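Local coordinates for protein superoxide dismutase [Mn/Fe] (Aeropyrum pernix, PDB 3AK2) that converts superoxide into oxygen and hydrogen peroxide at a single manganese or iron ion, as a cambialistic superoxide dismutase, at residues L133-E141 and A202-L211. Numbering follows the deposited sequence.
Sequences LAFDPLTEE and ALNNAKPLYL
F135 lays one face of its ring against the C-terminal part of helix 192-205 and the residues that follow. A202 CB sits over that face, 4.0 Å from the ring centroid and 30° off the normal, a CH-pi contact. A206 CB meets the same ring at its edge, near the ring plane. On the far rim L203 CD2 touches F135 CE1 at 3.7 Å, the two side chains crossing at about a right angle. F135 reaches the helix because its CG stands anti to the backbone N (chi1 -176°). P137 continues this buried, apolar part. Its CB packs on A206 CB, and its CG lies 3.7 Å from Y210 CD2, oblique to the tyrosine ring. K207 CG packs closely on P137 O, at 3.2 Å. L138 CD2 and L211 CD1 meet at 3.5 Å.

The side of E140 and the K207 ammonium is looser and more polar. No direct hydrogen bond joins the two segments. A water bridges them instead: it accepts from K207 N (3.0 Å) and can donate to E140 OE1 (2.8 Å) or A202 O, but other acceptors compete for its protons. E140 OE2 and K207 NZ stay 4.9 Å apart, too far for a salt bridge, though the opposite charges may still attract weakly.

D136 OD2 accepts from L138 N in an Asx turn, and T139 OG1 donates to D136 OD1. D136 N bonds E141 O, while E140 N bonds D136 O weakly, a G1 beta bulge leading into strand 141-148. D136 also bonds Y7 and Y73 of the second subunit, which ties the turn to the subunit interface. In this C-terminal domain of the iron/manganese superoxide dismutase family, the contact joins the hairpin of the three-stranded antiparallel sheet to helix 192-205 and the C-terminal tail. Helix 98-108 adjoins through R99, which L203 touches, and strand 159-165 pairs with strand 129-136.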
ATOM      1  N   LEU A 133      20.082  -1.562   2.224  1.00  9.53           N
ATOM      2  CA  LEU A 133      21.055  -2.389   1.529  1.00  9.64           C
ATOM      3  C   LEU A 133      20.865  -3.814   2.027  1.00  9.29           C
ATOM      4  O   LEU A 133      20.981  -4.081   3.228  1.00  9.44           O
ATOM      5  CB  LEU A 133      22.486  -1.913   1.813  1.00 10.02           C
ATOM      6  CG  LEU A 133      23.619  -2.767   1.232  1.00 10.49           C
ATOM      7  CD1 LEU A 133      23.618  -2.715  -0.285  1.00 11.02           C
ATOM      8  CD2 LEU A 133      24.968  -2.314   1.775  1.00 11.25           C
ATOM      9  N   ALA A 134      20.579  -4.722   1.099  1.00  9.78           N
ATOM     10  CA  ALA A 134      20.260  -6.093   1.447  1.00  9.92           C
ATOM     11  C   ALA A 134      21.152  -7.085   0.722  1.00 10.40           C
ATOM     12  O   ALA A 134      21.698  -6.785  -0.342  1.00 10.64           O
ATOM     13  CB  ALA A 134      18.789  -6.391   1.148  1.00 10.06           C
ATOM     14  N   PHE A 135      21.290  -8.258   1.327  1.00 10.96           N
ATOM     15  CA  PHE A 135      21.932  -9.403   0.704  1.00 10.96           C
ATOM     16  C   PHE A 135      20.864 -10.301   0.089  1.00 10.95           C
ATOM     17  O   PHE A 135      19.931 -10.728   0.768  1.00 10.95           O
ATOM     18  CB  PHE A 135      22.747 -10.180   1.741  1.00 11.54           C
ATOM     19  CG  PHE A 135      23.533 -11.328   1.171  1.00 11.78           C
ATOM     20  CD1 PHE A 135      24.784 -11.111   0.609  1.00 12.61           C
ATOM     21  CD2 PHE A 135      23.034 -12.627   1.216  1.00 12.41           C
ATOM     22  CE1 PHE A 135      25.528 -12.171   0.096  1.00 13.58           C
ATOM     23  CE2 PHE A 135      23.772 -13.689   0.703  1.00 14.15           C
ATOM     24  CZ  PHE A 135      25.021 -13.456   0.147  1.00 13.25           C
ATOM     25  N   ASP A 136      21.005 -10.576  -1.203  1.00 11.05           N
ATOM     26  CA  ASP A 136      20.072 -11.422  -1.937  1.00 11.77           C
ATOM     27  C   ASP A 136      20.510 -12.888  -1.880  1.00 12.32           C
ATOM     28  O   ASP A 136      21.534 -13.239  -2.460  1.00 12.53           O
ATOM     29  CB  ASP A 136      19.985 -10.933  -3.389  1.00 11.63           C
ATOM     30  CG  ASP A 136      19.142 -11.832  -4.274  1.00 11.62           C
ATOM     31  OD1 ASP A 136      19.206 -11.643  -5.507  1.00 13.28           O
ATOM     32  OD2 ASP A 136      18.425 -12.712  -3.756  1.00 12.57           O
ATOM     33  N   PRO A 137      19.730 -13.756  -1.203  1.00 12.58           N
ATOM     34  CA  PRO A 137      20.120 -15.167  -1.102  1.00 12.96           C
ATOM     35  C   PRO A 137      20.126 -15.902  -2.444  1.00 13.46           C
ATOM     36  O   PRO A 137      20.814 -16.911  -2.575  1.00 14.08           O
ATOM     37  CB  PRO A 137      19.050 -15.764  -0.181  1.00 12.81           C
ATOM     38  CG  PRO A 137      17.869 -14.860  -0.334  1.00 13.49           C
ATOM     39  CD  PRO A 137      18.458 -13.490  -0.506  1.00 12.57           C
ATOM     40  N   LEU A 138      19.372 -15.407  -3.425  1.00 13.63           N
ATOM     41  CA  LEU A 138      19.271 -16.081  -4.723  1.00 14.13           C
ATOM     42  C   LEU A 138      20.515 -15.907  -5.593  1.00 14.55           C
ATOM     43  O   LEU A 138      20.828 -16.774  -6.413  1.00 15.40           O
ATOM     44  CB  LEU A 138      18.027 -15.615  -5.490  1.00 13.94           C
ATOM     45  CG  LEU A 138      16.653 -15.809  -4.835  1.00 14.61           C
ATOM     46  CD1 LEU A 138      15.575 -15.362  -5.801  1.00 14.82           C
ATOM     47  CD2 LEU A 138      16.400 -17.248  -4.400  1.00 15.43           C
ATOM     48  N   THR A 139      21.210 -14.786  -5.414  1.00 14.45           N
ATOM     49  CA  THR A 139      22.386 -14.453  -6.220  1.00 14.62           C
ATOM     50  C   THR A 139      23.650 -14.250  -5.386  1.00 14.87           C
ATOM     51  O   THR A 139      24.740 -14.101  -5.941  1.00 14.84           O
ATOM     52  CB  THR A 139      22.165 -13.164  -7.042  1.00 14.55           C
ATOM     53  OG1 THR A 139      21.872 -12.075  -6.156  1.00 14.52           O
ATOM     54  CG2 THR A 139      21.033 -13.332  -8.051  1.00 14.69           C
ATOM     55  N   GLU A 140      23.497 -14.237  -4.063  1.00 15.10           N
ATOM     56  CA  GLU A 140      24.592 -13.934  -3.132  1.00 15.82           C
ATOM     57  C   GLU A 140      25.279 -12.599  -3.464  1.00 15.71           C
ATOM     58  O   GLU A 140      26.508 -12.466  -3.411  1.00 16.33           O
ATOM     59  CB  GLU A 140      25.571 -15.116  -3.019  1.00 16.15           C
ATOM     60  CG  GLU A 140      24.884 -16.378  -2.488  1.00 18.44           C
ATOM     61  CD  GLU A 140      25.849 -17.473  -2.077  1.00 21.34           C
ATOM     62  OE1 GLU A 140      25.880 -17.809  -0.874  1.00 23.22           O
ATOM     63  OE2 GLU A 140      26.570 -17.997  -2.951  1.00 23.24           O
ATOM     64  N   GLU A 141      24.443 -11.614  -3.795  1.00 15.19           N
ATOM     65  CA  GLU A 141      24.866 -10.270  -4.168  1.00 14.99           C
ATOM     66  C   GLU A 141      24.095  -9.234  -3.363  1.00 13.93           C
ATOM     67  O   GLU A 141      23.044  -9.533  -2.787  1.00 13.68           O
ATOM     68  CB  GLU A 141      24.571 -10.005  -5.646  1.00 15.33           C
ATOM     69  CG  GLU A 141      25.377 -10.808  -6.632  1.00 17.00           C
ATOM     70  CD  GLU A 141      25.294 -10.241  -8.034  1.00 18.13           C
ATOM     71  OE1 GLU A 141      24.286  -9.572  -8.371  1.00 16.27           O
ATOM     72  OE2 GLU A 141      26.245 -10.467  -8.810  1.00 20.12           O
ATOM     73  N   ALA A 202      25.305 -13.405   6.418  1.00 15.24           N
ATOM     74  CA  ALA A 202      24.491 -13.637   5.222  1.00 15.35           C
ATOM     75  C   ALA A 202      25.192 -14.528   4.192  1.00 15.65           C
ATOM     76  O   ALA A 202      24.580 -15.447   3.642  1.00 15.08           O
ATOM     77  CB  ALA A 202      24.067 -12.315   4.604  1.00 15.06           C
ATOM     78  N   LEU A 203      26.474 -14.265   3.949  1.00 16.26           N
ATOM     79  CA  LEU A 203      27.274 -15.090   3.039  1.00 17.44           C
ATOM     80  C   LEU A 203      27.309 -16.550   3.487  1.00 18.14           C
ATOM     81  O   LEU A 203      27.298 -17.459   2.655  1.00 18.75           O
ATOM     82  CB  LEU A 203      28.698 -14.542   2.911  1.00 17.44           C
ATOM     83  CG  LEU A 203      28.903 -13.288   2.054  1.00 17.82           C
ATOM     84  CD1 LEU A 203      30.178 -12.570   2.463  1.00 18.46           C
ATOM     85  CD2 LEU A 203      28.920 -13.619   0.567  1.00 17.94           C
ATOM     86  N   ASN A 204      27.333 -16.757   4.803  1.00 18.68           N
ATOM     87  CA  ASN A 204      27.392 -18.094   5.392  1.00 19.35           C
ATOM     88  C   ASN A 204      26.038 -18.798   5.489  1.00 19.40           C
ATOM     89  O   ASN A 204      25.978 -20.027   5.405  1.00 20.02           O
ATOM     90  CB  ASN A 204      28.017 -18.037   6.796  1.00 19.58           C
ATOM     91  CG  ASN A 204      29.504 -17.687   6.783  1.00 20.57           C
ATOM     92  OD1 ASN A 204      30.069 -17.334   7.821  1.00 22.19           O
ATOM     93  ND2 ASN A 204      30.138 -17.789   5.621  1.00 21.37           N
ATOM     94  N   ASN A 205      24.963 -18.024   5.657  1.00 19.06           N
ATOM     95  CA  ASN A 205      23.672 -18.568   6.110  1.00 18.74           C
ATOM     96  C   ASN A 205      22.455 -18.436   5.177  1.00 18.42           C
ATOM     97  O   ASN A 205      21.543 -19.260   5.243  1.00 18.06           O
ATOM     98  CB  ASN A 205      23.296 -17.961   7.474  1.00 18.96           C
ATOM     99  CG  ASN A 205      24.208 -18.419   8.605  1.00 19.84           C
ATOM    100  OD1 ASN A 205      25.029 -17.648   9.106  1.00 22.05           O
ATOM    101  ND2 ASN A 205      24.051 -19.668   9.025  1.00 20.44           N
ATOM    102  N   ALA A 206      22.424 -17.409   4.330  1.00 18.21           N
ATOM    103  CA  ALA A 206      21.167 -17.008   3.673  1.00 18.40           C
ATOM    104  C   ALA A 206      20.636 -17.930   2.564  1.00 18.50           C
ATOM    105  O   ALA A 206      19.469 -18.327   2.599  1.00 18.36           O
ATOM    106  CB  ALA A 206      21.253 -15.566   3.182  1.00 18.39           C
ATOM    107  N   LYS A 207      21.480 -18.270   1.594  1.00 19.04           N
ATOM    108  CA  LYS A 207      21.033 -19.057   0.432  1.00 19.48           C
ATOM    109  C   LYS A 207      20.287 -20.372   0.771  1.00 19.53           C
ATOM    110  O   LYS A 207      19.196 -20.604   0.239  1.00 19.58           O
ATOM    111  CB  LYS A 207      22.183 -19.294  -0.563  1.00 19.65           C
ATOM    112  CG  LYS A 207      21.738 -19.941  -1.874  1.00 20.65           C
ATOM    113  CD  LYS A 207      22.882 -20.125  -2.856  1.00 22.40           C
ATOM    114  CE  LYS A 207      22.405 -20.867  -4.100  1.00 23.68           C
ATOM    115  NZ  LYS A 207      23.510 -21.164  -5.060  1.00 25.02           N
ATOM    116  N   PRO A 208      20.860 -21.226   1.653  1.00 19.64           N
ATOM    117  CA  PRO A 208      20.221 -22.497   2.044  1.00 19.69           C
ATOM    118  C   PRO A 208      18.794 -22.418   2.606  1.00 19.57           C
ATOM    119  O   PRO A 208      18.088 -23.430   2.615  1.00 19.73           O
ATOM    120  CB  PRO A 208      21.162 -23.039   3.125  1.00 19.91           C
ATOM    121  CG  PRO A 208      22.466 -22.449   2.815  1.00 20.00           C
ATOM    122  CD  PRO A 208      22.169 -21.070   2.318  1.00 19.48           C
ATOM    123  N   LEU A 209      18.376 -21.243   3.074  1.00 19.27           N
ATOM    124  CA  LEU A 209      17.012 -21.055   3.573  1.00 19.10           C
ATOM    125  C   LEU A 209      15.973 -21.234   2.469  1.00 19.38           C
ATOM    126  O   LEU A 209      14.808 -21.526   2.749  1.00 19.42           O
ATOM    127  CB  LEU A 209      16.841 -19.657   4.183  1.00 18.75           C
ATOM    128  CG  LEU A 209      17.606 -19.246   5.444  1.00 17.73           C
ATOM    129  CD1 LEU A 209      17.480 -17.747   5.686  1.00 16.75           C
ATOM    130  CD2 LEU A 209      17.109 -20.018   6.648  1.00 17.11           C
ATOM    131  N   TYR A 210      16.409 -21.068   1.221  1.00 19.56           N
ATOM    132  CA  TYR A 210      15.499 -20.980   0.079  1.00 19.98           C
ATOM    133  C   TYR A 210      15.793 -21.976  -1.031  1.00 20.58           C
ATOM    134  O   TYR A 210      14.872 -22.503  -1.658  1.00 20.69           O
ATOM    135  CB  TYR A 210      15.529 -19.559  -0.482  1.00 19.72           C
ATOM    136  CG  TYR A 210      15.141 -18.542   0.552  1.00 19.01           C
ATOM    137  CD1 TYR A 210      13.810 -18.381   0.908  1.00 18.96           C
ATOM    138  CD2 TYR A 210      16.102 -17.763   1.199  1.00 17.54           C
ATOM    139  CE1 TYR A 210      13.434 -17.471   1.861  1.00 17.93           C
ATOM    140  CE2 TYR A 210      15.730 -16.836   2.168  1.00 16.89           C
ATOM    141  CZ  TYR A 210      14.389 -16.703   2.487  1.00 16.89           C
ATOM    142  OH  TYR A 210      13.973 -15.804   3.431  1.00 17.49           O
ATOM    143  N   LEU A 211      17.078 -22.208  -1.274  1.00 21.13           N
ATOM    144  CA  LEU A 211      17.536 -23.096  -2.335  1.00 21.73           C
ATOM    145  C   LEU A 211      18.328 -24.231  -1.708  1.00 21.90           C
ATOM    146  O   LEU A 211      19.259 -23.987  -0.936  1.00 22.21           O
ATOM    147  CB  LEU A 211      18.421 -22.344  -3.339  1.00 21.98           C
ATOM    148  CG  LEU A 211      17.995 -20.995  -3.932  1.00 22.40           C
ATOM    149  CD1 LEU A 211      18.293 -19.851  -2.975  1.00 23.62           C
ATOM    150  CD2 LEU A 211      18.699 -20.756  -5.255  1.00 23.33           C
TER
HETATM  151  O   HOH W   1      24.211 -17.149   1.310  1.00 21.43           O